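Dicer Related Helicase (Caenorhabditis elegans, PDB 6M6Q) probably hydrolyses ATP as an RNA helicase of the RLR subfamily that binds single- and double-stranded RNA, its N-terminal domain being the part crystallised here. Local coordinates at residues E9-S14 / Y144-Y149. Residues are numbered along the deposited sequence; the frame is centred on the assembly and turned at random.
Sequences EDYDKS and YDKELY
Lys-13 and Tyr-149 meet almost at a right angle, an example of a lysine whose methylenes line a tyrosine hydroxyl in van der Waals contact while its ammonium bonds to the backbone. CB stands back, 5.1 Å from Tyr-149 OH, and contact begins at CG, which lies beside the backbone N (chi1 -71°), 3.7 Å from that oxygen. CD lies 3.8 Å and CE 3.9 Å from Tyr-149 OH, so three successive methylenes run past the hydroxyl oxygen. Bends at the last two torsions then return NZ to its own loop, where it donates to Tyr-11 O at 2.9 Å, from above the carbonyl plane. A second bond, to Leu-8 O, ties the ammonium to the residues just before.

Tyr-11 makes the rest of the contact. Its CE1 lies 4.2 Å from Lys-146 CD, and its CD2 is 4.4 Å from Tyr-149 CE1; both approaches are oblique. No hydrogen bond crosses between 9-14 and 144-149. Asp-145 caps helix 146-152 by accepting from Leu-148 N. Phe-142, on helix 131-144, meets the rings of Tyr-11 and Tyr-149 edge-to-face, so the N-terminal loop, which precedes helix 25-29, packs where helix 131-144 gives way to helix 146-152.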
loop_
_atom_site.group_PDB
_atom_site.type_symbol
_atom_site.label_atom_id
_atom_site.label_comp_id
_atom_site.label_asym_id
_atom_site.label_seq_id
_atom_site.Cartn_x
_atom_site.Cartn_y
_atom_site.Cartn_z
ATOM N N GLU B 9 2.986 12.620 30.049
ATOM C CA GLU B 9 2.831 11.552 31.078
ATOM C C GLU B 9 2.057 12.104 32.288
ATOM O O GLU B 9 1.426 11.281 32.989
ATOM C CB GLU B 9 4.188 10.965 31.474
ATOM C CG GLU B 9 5.205 11.991 31.928
ATOM C CD GLU B 9 6.645 11.519 31.801
ATOM O OE1 GLU B 9 6.997 10.498 32.443
ATOM O OE2 GLU B 9 7.405 12.151 31.035
ATOM N N ASP B 10 2.038 13.439 32.474
ATOM C CA ASP B 10 1.337 14.138 33.596
ATOM C C ASP B 10 -0.176 14.233 33.308
ATOM O O ASP B 10 -0.961 14.056 34.253
ATOM C CB ASP B 10 1.914 15.540 33.843
ATOM C CG ASP B 10 3.388 15.562 34.225
ATOM O OD1 ASP B 10 4.039 16.613 33.999
ATOM O OD2 ASP B 10 3.873 14.541 34.763
ATOM N N TYR B 11 -0.558 14.532 32.058
ATOM C CA TYR B 11 -1.954 14.839 31.619
ATOM C C TYR B 11 -2.899 13.685 31.993
ATOM O O TYR B 11 -2.437 12.546 32.075
ATOM C CB TYR B 11 -1.977 15.102 30.109
ATOM C CG TYR B 11 -3.212 15.796 29.588
ATOM C CD1 TYR B 11 -3.310 17.183 29.593
ATOM C CD2 TYR B 11 -4.258 15.077 29.024
ATOM C CE1 TYR B 11 -4.425 17.833 29.083
ATOM C CE2 TYR B 11 -5.386 15.711 28.524
ATOM C CZ TYR B 11 -5.464 17.093 28.540
ATOM O OH TYR B 11 -6.572 17.722 28.044
ATOM N N ASP B 12 -4.202 13.972 32.092
ATOM C CA ASP B 12 -5.261 13.073 32.636
ATOM C C ASP B 12 -5.338 11.746 31.857
ATOM O O ASP B 12 -5.053 10.706 32.474
ATOM C CB ASP B 12 -6.620 13.771 32.627
ATOM C CG ASP B 12 -7.555 13.283 33.718
ATOM O OD1 ASP B 12 -7.303 12.167 34.269
ATOM O OD2 ASP B 12 -8.535 14.006 34.004
ATOM N N LYS B 13 -5.891 11.768 30.634
ATOM C CA LYS B 13 -6.049 10.588 29.723
ATOM C C LYS B 13 -7.137 9.625 30.230
ATOM O O LYS B 13 -7.234 8.509 29.671
ATOM C CB LYS B 13 -4.733 9.812 29.564
ATOM C CG LYS B 13 -3.642 10.505 28.760
ATOM C CD LYS B 13 -2.413 9.641 28.575
ATOM C CE LYS B 13 -1.128 10.382 28.870
ATOM N NZ LYS B 13 -1.006 10.727 30.301
ATOM N N SER B 14 -7.962 10.036 31.194
ATOM C CA SER B 14 -9.080 9.210 31.739
ATOM C C SER B 14 -10.331 9.391 30.871
ATOM O O SER B 14 -11.188 8.485 30.875
ATOM C CB SER B 14 -9.358 9.545 33.174
ATOM O OG SER B 14 -9.721 10.910 33.311
ATOM N N TYR B 144 1.301 20.797 20.282
ATOM C CA TYR B 144 0.758 21.738 19.262
ATOM C C TYR B 144 -0.628 22.227 19.708
ATOM O O TYR B 144 -0.835 23.434 19.793
ATOM C CB TYR B 144 0.702 21.105 17.859
ATOM C CG TYR B 144 -0.098 21.911 16.861
ATOM C CD1 TYR B 144 0.376 23.119 16.360
ATOM C CD2 TYR B 144 -1.359 21.495 16.450
ATOM C CE1 TYR B 144 -0.384 23.888 15.493
ATOM C CE2 TYR B 144 -2.126 22.248 15.567
ATOM C CZ TYR B 144 -1.644 23.460 15.105
ATOM O OH TYR B 144 -2.377 24.219 14.237
ATOM N N ASP B 145 -1.554 21.302 19.935
ATOM C CA ASP B 145 -2.979 21.595 20.245
ATOM C C ASP B 145 -3.559 20.428 21.057
ATOM O O ASP B 145 -3.651 19.289 20.507
ATOM C CB ASP B 145 -3.788 21.844 18.968
ATOM C CG ASP B 145 -5.202 22.326 19.208
ATOM O OD1 ASP B 145 -5.374 23.520 19.433
ATOM O OD2 ASP B 145 -6.108 21.514 19.128
ATOM N N LYS B 146 -3.936 20.706 22.310
ATOM C CA LYS B 146 -4.489 19.721 23.271
ATOM C C LYS B 146 -5.819 19.176 22.729
ATOM O O LYS B 146 -6.062 17.969 22.889
ATOM C CB LYS B 146 -4.690 20.380 24.640
ATOM C CG LYS B 146 -3.469 21.091 25.211
ATOM C CD LYS B 146 -2.653 20.219 26.118
ATOM C CE LYS B 146 -1.312 20.825 26.468
ATOM N NZ LYS B 146 -1.453 21.927 27.448
ATOM N N GLU B 147 -6.650 20.043 22.127
ATOM C CA GLU B 147 -8.007 19.683 21.621
ATOM C C GLU B 147 -7.864 18.662 20.492
ATOM O O GLU B 147 -8.611 17.687 20.488
ATOM C CB GLU B 147 -8.758 20.920 21.114
ATOM C CG GLU B 147 -10.259 20.707 20.951
ATOM C CD GLU B 147 -10.707 19.984 19.691
ATOM O OE1 GLU B 147 -11.839 19.478 19.682
ATOM O OE2 GLU B 147 -9.953 19.961 18.717
ATOM N N LEU B 148 -6.939 18.906 19.563
ATOM C CA LEU B 148 -6.673 18.026 18.405
ATOM C C LEU B 148 -6.116 16.696 18.921
ATOM O O LEU B 148 -6.632 15.647 18.488
ATOM C CB LEU B 148 -5.712 18.736 17.441
ATOM C CG LEU B 148 -5.513 18.099 16.059
ATOM C CD1 LEU B 148 -6.837 17.854 15.337
ATOM C CD2 LEU B 148 -4.605 18.973 15.207
ATOM N N TYR B 149 -5.201 16.736 19.899
ATOM C CA TYR B 149 -4.702 15.526 20.617
ATOM C C TYR B 149 -5.900 14.734 21.108
ATOM O O TYR B 149 -6.034 13.568 20.732
ATOM C CB TYR B 149 -3.761 15.890 21.767
ATOM C CG TYR B 149 -3.434 14.763 22.718
ATOM C CD1 TYR B 149 -4.066 14.670 23.952
ATOM C CD2 TYR B 149 -2.454 13.825 22.426
ATOM C CE1 TYR B 149 -3.769 13.657 24.851
ATOM C CE2 TYR B 149 -2.141 12.804 23.316
ATOM C CZ TYR B 149 -2.793 12.732 24.540
ATOM O OH TYR B 149 -2.488 11.748 25.430
#